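Local atomic coordinates of fatty acid synthase 1, isoform A (Drosophila melanogaster, PDB entry 6FN6), a protein that probably takes part in de novo synthesis of long-chain saturated fatty acids, this chain being its modifying region with dehydratase, enoylreductase and ketoreductase parts. Residues F65-I70 and C93-L98; L115-Q120 and I231-S236; K305-A310 and A338-N343; V484-Q489 and K510-V515; N600-T605 and G645-G650. All coordinates share one frame; numbering follows the deposited sequence.

Contact 1: F65-I70 and C93-L98; sequences FHRATI and CESGSL
The guanidinium of Arg67 meets the carboxylate of Glu94 crosswise, the two flat groups turned 81° apart, a useful case of one arginine linking two neighbouring loops. The salt bridge is single-pronged: NH2 of Arg67 lies 2.7 Å from OE1 of Glu94 and uses the oxygen's anti lone pair. Ser97 comes to the same group from beside it. Its OG accepts from NE of Arg67 at 3.0 Å, tilted somewhat out of the guanidinium plane, and takes a second, weak bond from NH2. The first torsion of Arg67 (60°) sets CG between the backbone N and the carbonyl carbon, and from there the chain runs extended as far as NE. A leucine here would probably leave the Glu94 carboxylate without this positive mate and set the Ser97 hydroxyl free to turn. Beyond the charges, Leu98 lays CD2 over the centre of the His66 ring, 3.6 Å from the centroid, as a CH-pi contact, while NE2 of that ring is hydrogen-bonded to Ser101. Thr69 CG2 touches Glu94 CG at 4.0 Å. The contact joins two loops of the predicted N-terminal hotdog fold, one following strand 58-65 and the other linking strands 89-93 and 98-105. Glu94 leans on Val77 and Phe79 of strand 76-83, Phe65 packs against helix 34-48, and Leu98 touches Thr87 of the second subunit.

Contact 2: L115-Q120 and I231-S236; sequences LPLEEQ and INVIKS
Leu117 and Ile231 meet through contrasting first torsions: CG of Leu117 stands anti to its carbonyl carbon (chi1 -69°), whereas CG1 of Ile231 is held between the backbone N and the carbonyl carbon (chi1 60°). The two chains then reach toward each other tip to tip, and CD1 of Ile231 touches both leucine methyls, 3.9 Å from Leu117 CD2 and 4.0 Å from Leu117 CD1. Leu115 has the same first torsion as Leu117, and its CD1 slants across Val233, touching CG2 at 4.1 Å. Lys235 completes the row with its hydrocarbon part. Its chain is extended out to CE, with CD 4.1 Å from Leu117 CD1 and CE near the carbonyl oxygen of Leu115; only NZ bends aside.

Between the two leucines, Pro116 is the centre of an inverse gamma turn, with a weak bond from Leu117 N to Leu115 O. On the facing segment a G1 beta bulge, in which Asn232 and Val233 both face Tyr228, lies at the start of strand 233-236. Gln770 and Arg774 of the second subunit also pack here, against Leu115 and against Leu117 and Ile231 respectively.

Segment 115-120 belongs to the link between the two predicted hotdog folds. Between these two segments the contact is a matter of aliphatic groups, although Glu118 and Gln120 also bond to strand 223-228. Lys235 NZ forms a salt bridge with Glu240, whose carboxylate also accepts from Leu115 N. The ammonium charge is thus likely to be balanced locally while its methylenes stay with the leucines.

Contact 3: K305-A310 and A338-N343; sequences KGVELA and AVVTSN
Val340 is the bump of this contact, set against Val307 and Leu309 of the neighbouring strand. Its CG2 presses on Val307 CB at 3.9 Å, while its CB receives Leu309 CD2 at 4.0 Å. Leu309 and Val340 lie side by side and point the same way, the leucine with CG anti to the carbonyl carbon (chi1 -55°) and CD2 beyond it lying against the valine. Small Ala338 continues this face, where Val307 CG1 hangs beside its CB at a looser 4.3 Å. Across the sheet the relief is different. Val339 aims CG1 at Ala310 CB, 3.8 Å away, so the methyl of the alanine fills the shallow place beside the valine, and the long Glu308 rises on the same side as Val339.

Beneath these shapes the two strands run parallel with a 36° twist, joined by four backbone bonds: Ala338 N to Gly306 O, Glu308 N to Ala338 O at 2.9 Å, Val340 N to Glu308 O, and Ala310 N to Val340 O. The Glu308 carboxylate finds its partners outside the two strands: a salt bridge with Arg313 and the backbone N of Val319.

Together with helix 320-329, strands 303-309 and 334-341 make a beta-alpha-beta crossover. Strand 374-380 flanks one side of the pair and strand 359-362 the other, an order consistent with the methyltransferase-like fold known from animal fatty acid synthases. Helix 346-353 covers Val339 with Ile349 and Leu353, while Val370, in a loop, rests on Val340.

Contact 4: V484-Q489 and K510-V515; sequences VYVVCQ and KLARLV
Segments 484-489 and 510-515 run parallel, their strand axes 25° apart, and five backbone bonds alternate between them, from Val484 N with Leu511 O to Cys488 N with Val515 O at 3.0 Å. Tyr485 and Arg513 are paired across the strands, with their side chains on one face. The arginine CB lies 3.7 Å from Tyr485 CD1, and the ring and guanidinium planes stand 66° apart. Val515 comes in next to them, its CG2 4.1 Å from the same CD1, so one flank of the ring rests obliquely on two aliphatic groups. Beyond CG the arginine bends (chi2 -69°) and turns away from the tyrosine. Its NH1 meets two carbonyl oxygens of its own segment, Lys510 O at 2.8 Å and Ala512 O at 2.7 Å; both lie in the guanidinium plane, although the donor stands above each carbonyl plane. The reverse face is apolar: Val486 CG2 approaches Ala512 CB at 4.4 Å, and Leu514 folds CD1 against Val486 O. Helices 466-480 and 496-504 cover it, through Leu470 and Ile503 among others, as expected of a beta-alpha-beta unit in the Rossmann-like pseudo-ketoreductase domain.

The chemistry therefore differs between the two faces. Tyr485 OH is bonded to Arg452, and NE of Arg513 forms a salt bridge with Asp539. The charge of this buried arginine would probably be largely compensated by that carboxylate and the two carbonyl oxygens.

Contact 5: N600-T605 and G645-G650; sequences NLETCT and GRDTQG
Thr605 N donates to Arg646 O at 2.9 Å, and Arg646 N answers to Thr605 O at the same distance, making an antiparallel hydrogen-bonded pair. Beyond this pair, the path of 645-650 bends away and polar side chains take over. Thr648 OG1 lies 3.0 Å from Thr603 O and equally near Glu602 OE2. Glu602 reaches this corner with its chain bent after CG (chi2 75°). Its side chain crosses that of Asp647 at about a right angle and the carboxylates, with planes 27° apart, come close, a pairing of acceptors that is doubtful in detail. The negative charge is probably eased by Arg651, which forms a salt bridge with Asp647 OD2. That oxygen also accepts from Gln649 N at 3.0 Å, an Asx turn set within the type I turn closed by Gly650 N and Asp647 O. An alanine in place of Asp647 would probably leave Gln649 N and the Arg651 guanidinium without this carboxylate. Arg646 extends away, its NH2 bonded to Gly650 O and its NH1 in a salt bridge with Glu900. The turn joins strands 642-646 and 652-656 as a beta hairpin, with strand 601-611 paired alongside, consistent with the substrate-binding part of a medium-chain-reductase-like enoylreductase.

In the fold
Read from the N terminus, the five contacts follow one another in series, so none nests in or crosses another. Contact 1 closes a short helix-free loop inside the first hotdog fold. Contact 2 closes a far longer one, fastening the inter-hotdog link to the second fold; the centres of these two lie about 31 Å apart, and both touch the second subunit. Contacts 3 and 4 each close a strand-helix-strand loop in separate sheets, yet lie on the same side of the chain's centre, their nearest atoms about 17 Å apart. Contact 5 closes a loop in the enoylreductase part, with its centre more than 50 Å from those of all the others.

Contact 1: F65-I70 and C93-L98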
# COMPACT_ATOMS: atom_id res chain seq x y z
N PHE A 65 11.79 7.98 -10.61
CA PHE A 65 13.21 8.08 -10.93
C PHE A 65 14.00 7.74 -9.67
O PHE A 65 14.21 8.58 -8.79
CB PHE A 65 13.52 9.48 -11.46
CG PHE A 65 12.64 9.88 -12.61
CD1 PHE A 65 12.92 9.48 -13.90
CD2 PHE A 65 11.50 10.65 -12.39
CE1 PHE A 65 12.10 9.84 -14.96
CE2 PHE A 65 10.68 11.01 -13.45
CZ PHE A 65 10.98 10.60 -14.73
N HIS A 66 14.42 6.48 -9.58
CA HIS A 66 14.96 5.92 -8.35
C HIS A 66 16.35 6.45 -7.99
O HIS A 66 16.69 6.56 -6.82
CB HIS A 66 14.99 4.40 -8.44
CG HIS A 66 13.63 3.79 -8.63
ND1 HIS A 66 12.85 3.40 -7.57
CD2 HIS A 66 12.92 3.53 -9.75
CE1 HIS A 66 11.71 2.91 -8.02
NE2 HIS A 66 11.73 2.98 -9.34
N ARG A 67 17.16 6.75 -9.00
CA ARG A 67 18.50 7.27 -8.76
C ARG A 67 18.99 8.04 -9.98
O ARG A 67 18.48 7.86 -11.09
CB ARG A 67 19.48 6.15 -8.43
CG ARG A 67 19.64 5.08 -9.51
CD ARG A 67 20.80 4.16 -9.18
NE ARG A 67 21.18 3.30 -10.30
CZ ARG A 67 21.87 3.70 -11.36
NH1 ARG A 67 22.26 4.96 -11.47
NH2 ARG A 67 22.16 2.84 -12.33
N ALA A 68 19.99 8.90 -9.77
CA ALA A 68 20.56 9.68 -10.86
C ALA A 68 21.59 8.86 -11.62
O ALA A 68 22.25 7.99 -11.05
CB ALA A 68 21.19 10.95 -10.32
N THR A 69 21.71 9.14 -12.92
CA THR A 69 22.72 8.49 -13.75
C THR A 69 23.75 9.52 -14.15
O THR A 69 23.46 10.48 -14.86
CB THR A 69 22.13 7.85 -15.03
OG1 THR A 69 21.01 7.02 -14.69
CG2 THR A 69 23.17 7.02 -15.75
N ILE A 70 24.97 9.32 -13.67
CA ILE A 70 26.06 10.25 -13.93
C ILE A 70 26.84 9.73 -15.13
O ILE A 70 27.10 8.53 -15.23
CB ILE A 70 26.96 10.40 -12.69
CG1 ILE A 70 26.18 11.08 -11.57
CG2 ILE A 70 28.22 11.20 -13.04
CD1 ILE A 70 26.93 11.19 -10.25
N CYS A 93 17.07 -0.27 -16.46
CA CYS A 93 18.27 -0.56 -15.67
C CYS A 93 19.50 -0.03 -16.40
O CYS A 93 19.51 0.03 -17.63
CB CYS A 93 18.39 -2.06 -15.41
SG CYS A 93 17.06 -2.74 -14.39
N GLU A 94 20.52 0.35 -15.65
CA GLU A 94 21.74 0.91 -16.24
C GLU A 94 22.99 0.13 -15.87
O GLU A 94 23.64 -0.46 -16.74
CB GLU A 94 21.88 2.38 -15.82
CG GLU A 94 23.11 3.09 -16.36
CD GLU A 94 24.31 3.00 -15.44
OE1 GLU A 94 24.12 3.10 -14.21
OE2 GLU A 94 25.44 2.83 -15.94
N SER A 95 23.35 0.12 -14.59
CA SER A 95 24.54 -0.60 -14.13
C SER A 95 24.14 -1.74 -13.20
O SER A 95 24.56 -1.78 -12.04
CB SER A 95 25.51 0.34 -13.43
OG SER A 95 25.04 0.71 -12.15
N GLY A 96 23.33 -2.66 -13.70
CA GLY A 96 22.91 -3.81 -12.91
C GLY A 96 22.06 -3.38 -11.73
O GLY A 96 21.95 -4.10 -10.74
N SER A 97 21.48 -2.19 -11.83
CA SER A 97 20.63 -1.64 -10.78
C SER A 97 19.49 -0.84 -11.39
O SER A 97 19.64 -0.23 -12.46
CB SER A 97 21.45 -0.77 -9.82
OG SER A 97 21.90 0.41 -10.45
N LEU A 98 18.34 -0.85 -10.73
CA LEU A 98 17.16 -0.16 -11.22
C LEU A 98 17.37 1.34 -11.32
O LEU A 98 17.91 1.96 -10.40
CB LEU A 98 15.96 -0.46 -10.31
CG LEU A 98 14.66 0.28 -10.65
CD1 LEU A 98 14.16 -0.10 -12.03
CD2 LEU A 98 13.61 0.00 -9.59

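Contact 2: L115-Q120 and I231-S236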
# COMPACT_ATOMS: atom_id res chain seq x y z
N LEU A 115 -6.22 17.25 -20.64
CA LEU A 115 -7.10 18.14 -19.89
C LEU A 115 -7.43 19.39 -20.71
O LEU A 115 -6.54 19.95 -21.37
CB LEU A 115 -6.45 18.55 -18.57
CG LEU A 115 -6.26 17.48 -17.49
CD1 LEU A 115 -5.43 18.03 -16.34
CD2 LEU A 115 -7.60 16.98 -16.98
N PRO A 116 -8.69 19.84 -20.67
CA PRO A 116 -9.10 21.05 -21.39
C PRO A 116 -8.68 22.32 -20.66
O PRO A 116 -9.49 22.92 -19.96
CB PRO A 116 -10.62 20.93 -21.46
CG PRO A 116 -10.97 20.17 -20.23
CD PRO A 116 -9.84 19.21 -19.99
N LEU A 117 -7.43 22.73 -20.84
CA LEU A 117 -6.88 23.86 -20.10
C LEU A 117 -6.60 25.04 -21.02
O LEU A 117 -6.00 24.87 -22.08
CB LEU A 117 -5.60 23.45 -19.36
CG LEU A 117 -5.80 22.46 -18.21
CD1 LEU A 117 -4.48 21.84 -17.80
CD2 LEU A 117 -6.48 23.14 -17.02
N GLU A 118 -7.03 26.22 -20.60
CA GLU A 118 -6.80 27.44 -21.36
C GLU A 118 -5.61 28.22 -20.80
O GLU A 118 -5.30 28.12 -19.61
CB GLU A 118 -8.05 28.32 -21.35
CG GLU A 118 -9.16 27.83 -22.28
CD GLU A 118 -8.82 28.01 -23.74
OE1 GLU A 118 -7.73 28.55 -24.04
OE2 GLU A 118 -9.64 27.61 -24.60
N GLU A 119 -4.96 28.99 -21.66
CA GLU A 119 -3.78 29.76 -21.27
C GLU A 119 -4.06 30.71 -20.11
O GLU A 119 -5.17 31.23 -19.97
CB GLU A 119 -3.26 30.57 -22.47
CG GLU A 119 -2.63 29.72 -23.56
CD GLU A 119 -1.94 30.56 -24.62
OE1 GLU A 119 -1.12 31.42 -24.26
OE2 GLU A 119 -2.23 30.35 -25.82
N GLN A 120 -3.05 30.92 -19.28
CA GLN A 120 -3.15 31.84 -18.15
C GLN A 120 -2.68 33.23 -18.55
O GLN A 120 -1.91 33.39 -19.50
CB GLN A 120 -2.31 31.33 -16.97
CG GLN A 120 -2.84 30.06 -16.32
CD GLN A 120 -1.86 29.47 -15.32
OE1 GLN A 120 -2.11 29.46 -14.12
NE2 GLN A 120 -0.73 28.98 -15.82
N ILE A 231 -3.89 22.41 -9.60
CA ILE A 231 -4.06 21.04 -10.07
C ILE A 231 -2.71 20.34 -10.27
O ILE A 231 -2.66 19.14 -10.51
CB ILE A 231 -4.89 21.00 -11.37
CG1 ILE A 231 -4.20 21.79 -12.48
CG2 ILE A 231 -6.28 21.55 -11.11
CD1 ILE A 231 -4.84 21.63 -13.84
N ASN A 232 -1.63 21.11 -10.18
CA ASN A 232 -0.28 20.57 -10.33
C ASN A 232 -0.07 19.98 -11.72
O ASN A 232 0.12 18.78 -11.87
CB ASN A 232 0.00 19.50 -9.27
CG ASN A 232 1.47 19.12 -9.20
OD1 ASN A 232 2.23 19.32 -10.16
ND2 ASN A 232 1.89 18.56 -8.07
N VAL A 233 -0.09 20.84 -12.74
CA VAL A 233 0.10 20.41 -14.12
C VAL A 233 1.04 21.35 -14.87
O VAL A 233 0.94 22.57 -14.75
CB VAL A 233 -1.26 20.30 -14.85
CG1 VAL A 233 -1.06 19.91 -16.31
CG2 VAL A 233 -2.15 19.29 -14.15
N ILE A 234 1.96 20.76 -15.63
CA ILE A 234 2.81 21.51 -16.54
C ILE A 234 2.39 21.14 -17.96
O ILE A 234 2.53 19.98 -18.36
CB ILE A 234 4.31 21.21 -16.32
CG1 ILE A 234 4.69 21.34 -14.84
CG2 ILE A 234 5.17 22.15 -17.14
CD1 ILE A 234 5.83 20.42 -14.45
N LYS A 235 1.89 22.11 -18.71
CA LYS A 235 1.38 21.83 -20.05
C LYS A 235 2.02 22.70 -21.13
O LYS A 235 2.03 23.93 -21.02
CB LYS A 235 -0.13 22.00 -20.08
CG LYS A 235 -0.79 21.43 -21.33
CD LYS A 235 -2.30 21.34 -21.19
CE LYS A 235 -2.93 20.80 -22.46
NZ LYS A 235 -2.37 19.48 -22.87
N SER A 236 2.57 22.06 -22.15
CA SER A 236 3.13 22.78 -23.29
C SER A 236 2.94 21.96 -24.57
O SER A 236 3.51 20.88 -24.71
CB SER A 236 4.61 23.09 -23.07
OG SER A 236 5.14 23.81 -24.17

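Contact 3: K305-A310 and A338-N343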
# COMPACT_ATOMS: atom_id res chain seq x y z
N LYS A 305 63.72 33.32 -7.25
CA LYS A 305 64.69 32.31 -6.82
C LYS A 305 65.24 32.61 -5.43
O LYS A 305 65.60 33.74 -5.13
CB LYS A 305 65.83 32.22 -7.83
CG LYS A 305 66.74 31.01 -7.64
CD LYS A 305 67.84 30.98 -8.70
CE LYS A 305 68.60 29.66 -8.69
NZ LYS A 305 69.83 29.73 -9.52
N GLY A 306 65.29 31.58 -4.59
CA GLY A 306 65.83 31.73 -3.25
C GLY A 306 66.38 30.43 -2.67
O GLY A 306 66.10 29.35 -3.19
N VAL A 307 67.19 30.54 -1.62
CA VAL A 307 67.75 29.37 -0.96
C VAL A 307 67.75 29.56 0.55
O VAL A 307 67.66 30.68 1.05
CB VAL A 307 69.18 29.08 -1.47
CG1 VAL A 307 69.18 28.82 -2.96
CG2 VAL A 307 70.12 30.24 -1.14
N GLU A 308 67.85 28.45 1.28
CA GLU A 308 67.96 28.49 2.74
C GLU A 308 69.16 27.69 3.22
O GLU A 308 69.24 26.48 3.01
CB GLU A 308 66.68 27.96 3.39
CG GLU A 308 66.85 27.58 4.86
CD GLU A 308 65.54 27.28 5.56
OE1 GLU A 308 64.58 26.87 4.87
OE2 GLU A 308 65.47 27.46 6.79
N LEU A 309 70.09 28.38 3.88
CA LEU A 309 71.26 27.74 4.46
C LEU A 309 70.86 27.00 5.74
O LEU A 309 70.28 27.59 6.65
CB LEU A 309 72.34 28.78 4.74
CG LEU A 309 72.74 29.62 3.53
CD1 LEU A 309 73.70 30.73 3.93
CD2 LEU A 309 73.36 28.75 2.44
N ALA A 310 71.17 25.71 5.79
CA ALA A 310 70.71 24.84 6.87
C ALA A 310 71.84 24.06 7.53
O ALA A 310 71.71 22.86 7.79
CB ALA A 310 69.65 23.87 6.35
N ALA A 338 65.31 26.37 -2.63
CA ALA A 338 66.11 25.18 -2.36
C ALA A 338 66.68 25.25 -0.95
O ALA A 338 66.80 26.33 -0.37
CB ALA A 338 67.23 25.06 -3.38
N VAL A 339 67.02 24.09 -0.40
CA VAL A 339 67.68 24.03 0.89
C VAL A 339 69.11 23.56 0.67
O VAL A 339 69.35 22.47 0.15
CB VAL A 339 66.94 23.10 1.87
CG1 VAL A 339 67.62 23.10 3.23
CG2 VAL A 339 65.48 23.53 2.00
N VAL A 340 70.06 24.40 1.08
CA VAL A 340 71.47 24.10 0.91
C VAL A 340 72.02 23.48 2.18
O VAL A 340 71.78 23.98 3.28
CB VAL A 340 72.27 25.37 0.53
CG1 VAL A 340 73.68 25.00 0.13
CG2 VAL A 340 71.57 26.12 -0.59
N THR A 341 72.77 22.39 2.03
CA THR A 341 73.33 21.69 3.17
C THR A 341 74.81 21.41 2.95
O THR A 341 75.22 20.95 1.88
CB THR A 341 72.59 20.36 3.44
OG1 THR A 341 73.17 19.70 4.57
CG2 THR A 341 72.67 19.43 2.22
N SER A 342 75.61 21.69 3.98
CA SER A 342 77.04 21.45 3.92
C SER A 342 77.39 20.15 4.65
O SER A 342 78.52 19.67 4.54
CB SER A 342 77.80 22.62 4.54
OG SER A 342 79.20 22.44 4.44
N ASN A 343 76.43 19.60 5.39
CA ASN A 343 76.70 18.43 6.21
C ASN A 343 76.30 17.15 5.49
O ASN A 343 76.18 16.09 6.11
CB ASN A 343 75.96 18.54 7.55
CG ASN A 343 76.32 19.80 8.32
OD1 ASN A 343 75.45 20.52 8.80
ND2 ASN A 343 77.62 20.08 8.43

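Contact 4: V484-Q489 and K510-V515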
# COMPACT_ATOMS: atom_id res chain seq x y z
N VAL A 484 63.17 57.43 -12.38
CA VAL A 484 62.15 58.44 -12.11
C VAL A 484 61.67 58.37 -10.67
O VAL A 484 61.23 57.32 -10.20
CB VAL A 484 60.97 58.30 -13.08
CG1 VAL A 484 59.93 59.38 -12.83
CG2 VAL A 484 61.45 58.35 -14.53
N TYR A 485 61.76 59.49 -9.97
CA TYR A 485 61.27 59.58 -8.60
C TYR A 485 59.91 60.25 -8.58
O TYR A 485 59.78 61.42 -8.92
CB TYR A 485 62.24 60.35 -7.70
CG TYR A 485 63.50 59.60 -7.36
CD1 TYR A 485 63.53 58.71 -6.30
CD2 TYR A 485 64.67 59.80 -8.08
CE1 TYR A 485 64.69 58.02 -5.98
CE2 TYR A 485 65.83 59.11 -7.77
CZ TYR A 485 65.83 58.23 -6.71
OH TYR A 485 66.98 57.54 -6.40
N VAL A 486 58.89 59.49 -8.19
CA VAL A 486 57.54 60.03 -8.07
C VAL A 486 57.35 60.49 -6.63
O VAL A 486 57.34 59.68 -5.71
CB VAL A 486 56.48 58.99 -8.47
CG1 VAL A 486 55.10 59.63 -8.55
CG2 VAL A 486 56.84 58.32 -9.79
N VAL A 487 57.22 61.80 -6.45
CA VAL A 487 57.12 62.38 -5.11
C VAL A 487 55.69 62.80 -4.83
O VAL A 487 55.12 63.60 -5.56
CB VAL A 487 58.08 63.58 -4.96
CG1 VAL A 487 57.98 64.17 -3.56
CG2 VAL A 487 59.51 63.15 -5.26
N CYS A 488 55.12 62.26 -3.76
CA CYS A 488 53.75 62.59 -3.37
C CYS A 488 53.69 63.04 -1.91
O CYS A 488 53.45 62.24 -1.01
CB CYS A 488 52.82 61.39 -3.58
SG CYS A 488 51.10 61.71 -3.15
N GLN A 489 53.93 64.33 -1.68
CA GLN A 489 54.01 64.87 -0.33
C GLN A 489 52.74 65.61 0.09
O GLN A 489 52.34 66.58 -0.55
CB GLN A 489 55.21 65.81 -0.21
CG GLN A 489 55.40 66.39 1.18
CD GLN A 489 56.78 67.01 1.38
OE1 GLN A 489 57.60 67.02 0.47
NE2 GLN A 489 57.02 67.52 2.58
N LYS A 510 59.43 49.84 -14.04
CA LYS A 510 60.56 49.32 -13.28
C LYS A 510 61.54 50.43 -12.92
O LYS A 510 62.33 50.29 -11.99
CB LYS A 510 61.30 48.25 -14.08
CG LYS A 510 61.80 48.73 -15.45
CD LYS A 510 62.46 47.63 -16.26
CE LYS A 510 63.10 48.18 -17.53
NZ LYS A 510 64.33 47.44 -17.94
N LEU A 511 61.50 51.52 -13.67
CA LEU A 511 62.43 52.63 -13.47
C LEU A 511 61.92 53.67 -12.47
O LEU A 511 62.60 54.66 -12.21
CB LEU A 511 62.72 53.31 -14.81
CG LEU A 511 63.38 52.45 -15.90
CD1 LEU A 511 63.84 53.32 -17.06
CD2 LEU A 511 64.53 51.61 -15.36
N ALA A 512 60.73 53.45 -11.92
CA ALA A 512 60.12 54.44 -11.03
C ALA A 512 60.38 54.13 -9.56
O ALA A 512 60.52 52.97 -9.17
CB ALA A 512 58.61 54.52 -11.28
N ARG A 513 60.45 55.18 -8.74
CA ARG A 513 60.64 55.04 -7.30
C ARG A 513 59.69 55.98 -6.56
O ARG A 513 59.77 57.20 -6.70
CB ARG A 513 62.09 55.35 -6.91
CG ARG A 513 63.14 54.51 -7.62
CD ARG A 513 63.09 53.05 -7.19
NE ARG A 513 64.14 52.26 -7.84
CZ ARG A 513 64.02 51.65 -9.01
NH1 ARG A 513 62.89 51.74 -9.70
NH2 ARG A 513 65.03 50.96 -9.51
N LEU A 514 58.80 55.41 -5.75
CA LEU A 514 57.79 56.20 -5.04
C LEU A 514 58.30 56.75 -3.72
O LEU A 514 58.76 56.00 -2.86
CB LEU A 514 56.53 55.36 -4.80
CG LEU A 514 55.44 56.01 -3.94
CD1 LEU A 514 54.96 57.31 -4.56
CD2 LEU A 514 54.29 55.05 -3.75
N VAL A 515 58.21 58.07 -3.57
CA VAL A 515 58.58 58.74 -2.33
C VAL A 515 57.33 59.37 -1.73
O VAL A 515 56.91 60.45 -2.13
CB VAL A 515 59.69 59.78 -2.57
CG1 VAL A 515 60.12 60.43 -1.26
CG2 VAL A 515 60.88 59.13 -3.26

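Contact 5: N600-T605 and G645-G650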
# COMPACT_ATOMS: atom_id res chain seq x y z
N ASN A 600 1.67 35.80 22.41
CA ASN A 600 1.62 34.70 23.36
C ASN A 600 2.96 33.98 23.35
O ASN A 600 3.03 32.76 23.22
CB ASN A 600 0.48 33.74 23.01
CG ASN A 600 0.27 32.67 24.06
OD1 ASN A 600 1.15 32.41 24.88
ND2 ASN A 600 -0.90 32.04 24.05
N LEU A 601 4.03 34.76 23.49
CA LEU A 601 5.39 34.22 23.45
C LEU A 601 6.15 34.57 24.73
O LEU A 601 5.80 35.50 25.44
CB LEU A 601 6.14 34.77 22.23
CG LEU A 601 5.47 34.54 20.87
CD1 LEU A 601 6.21 35.29 19.78
CD2 LEU A 601 5.39 33.06 20.54
N GLU A 602 7.20 33.80 25.00
CA GLU A 602 8.01 34.01 26.19
C GLU A 602 9.47 33.66 25.92
O GLU A 602 9.79 32.55 25.50
CB GLU A 602 7.48 33.16 27.35
CG GLU A 602 8.14 33.43 28.70
CD GLU A 602 7.67 34.72 29.32
OE1 GLU A 602 7.09 35.56 28.61
OE2 GLU A 602 7.89 34.90 30.54
N THR A 603 10.36 34.63 26.16
CA THR A 603 11.79 34.40 26.00
C THR A 603 12.31 33.72 27.25
O THR A 603 12.24 34.27 28.35
CB THR A 603 12.55 35.72 25.75
OG1 THR A 603 11.90 36.46 24.71
CG2 THR A 603 13.99 35.43 25.34
N CYS A 604 12.83 32.51 27.08
CA CYS A 604 13.31 31.72 28.21
C CYS A 604 14.82 31.54 28.17
O CYS A 604 15.45 31.65 27.11
CB CYS A 604 12.63 30.35 28.22
SG CYS A 604 10.82 30.41 28.29
N THR A 605 15.41 31.27 29.33
CA THR A 605 16.83 30.97 29.43
C THR A 605 17.00 29.45 29.39
O THR A 605 16.42 28.74 30.20
CB THR A 605 17.45 31.52 30.72
OG1 THR A 605 17.09 32.90 30.88
CG2 THR A 605 18.97 31.40 30.68
N GLY A 645 14.40 25.01 31.20
CA GLY A 645 15.08 26.23 31.57
C GLY A 645 14.30 27.12 32.50
O GLY A 645 13.48 26.65 33.29
N ARG A 646 14.54 28.42 32.41
CA ARG A 646 13.89 29.39 33.28
C ARG A 646 13.05 30.40 32.50
O ARG A 646 13.39 30.79 31.38
CB ARG A 646 14.93 30.12 34.13
CG ARG A 646 15.58 29.23 35.17
CD ARG A 646 16.46 30.02 36.12
NE ARG A 646 17.12 29.15 37.09
CZ ARG A 646 16.54 28.68 38.19
NH1 ARG A 646 17.22 27.89 39.01
NH2 ARG A 646 15.28 28.99 38.48
N ASP A 647 11.96 30.82 33.12
CA ASP A 647 11.04 31.78 32.53
C ASP A 647 11.64 33.18 32.58
O ASP A 647 12.67 33.40 33.21
CB ASP A 647 9.70 31.73 33.27
CG ASP A 647 8.62 32.56 32.59
OD1 ASP A 647 8.00 32.06 31.63
OD2 ASP A 647 8.39 33.71 33.03
N THR A 648 10.99 34.14 31.92
CA THR A 648 11.35 35.55 32.04
C THR A 648 11.36 35.98 33.51
O THR A 648 12.08 36.91 33.88
CB THR A 648 10.38 36.45 31.25
OG1 THR A 648 10.50 36.17 29.85
CG2 THR A 648 10.67 37.93 31.49
N GLN A 649 10.57 35.31 34.33
CA GLN A 649 10.44 35.64 35.74
C GLN A 649 11.11 34.57 36.61
O GLN A 649 10.77 34.41 37.78
CB GLN A 649 8.97 35.81 36.11
CG GLN A 649 8.73 36.60 37.39
CD GLN A 649 7.26 36.77 37.72
OE1 GLN A 649 6.83 37.86 38.10
NE2 GLN A 649 6.49 35.70 37.58
N GLY A 650 12.06 33.86 36.02
CA GLY A 650 12.90 32.92 36.75
C GLY A 650 12.20 31.64 37.20
O GLY A 650 12.74 30.89 38.01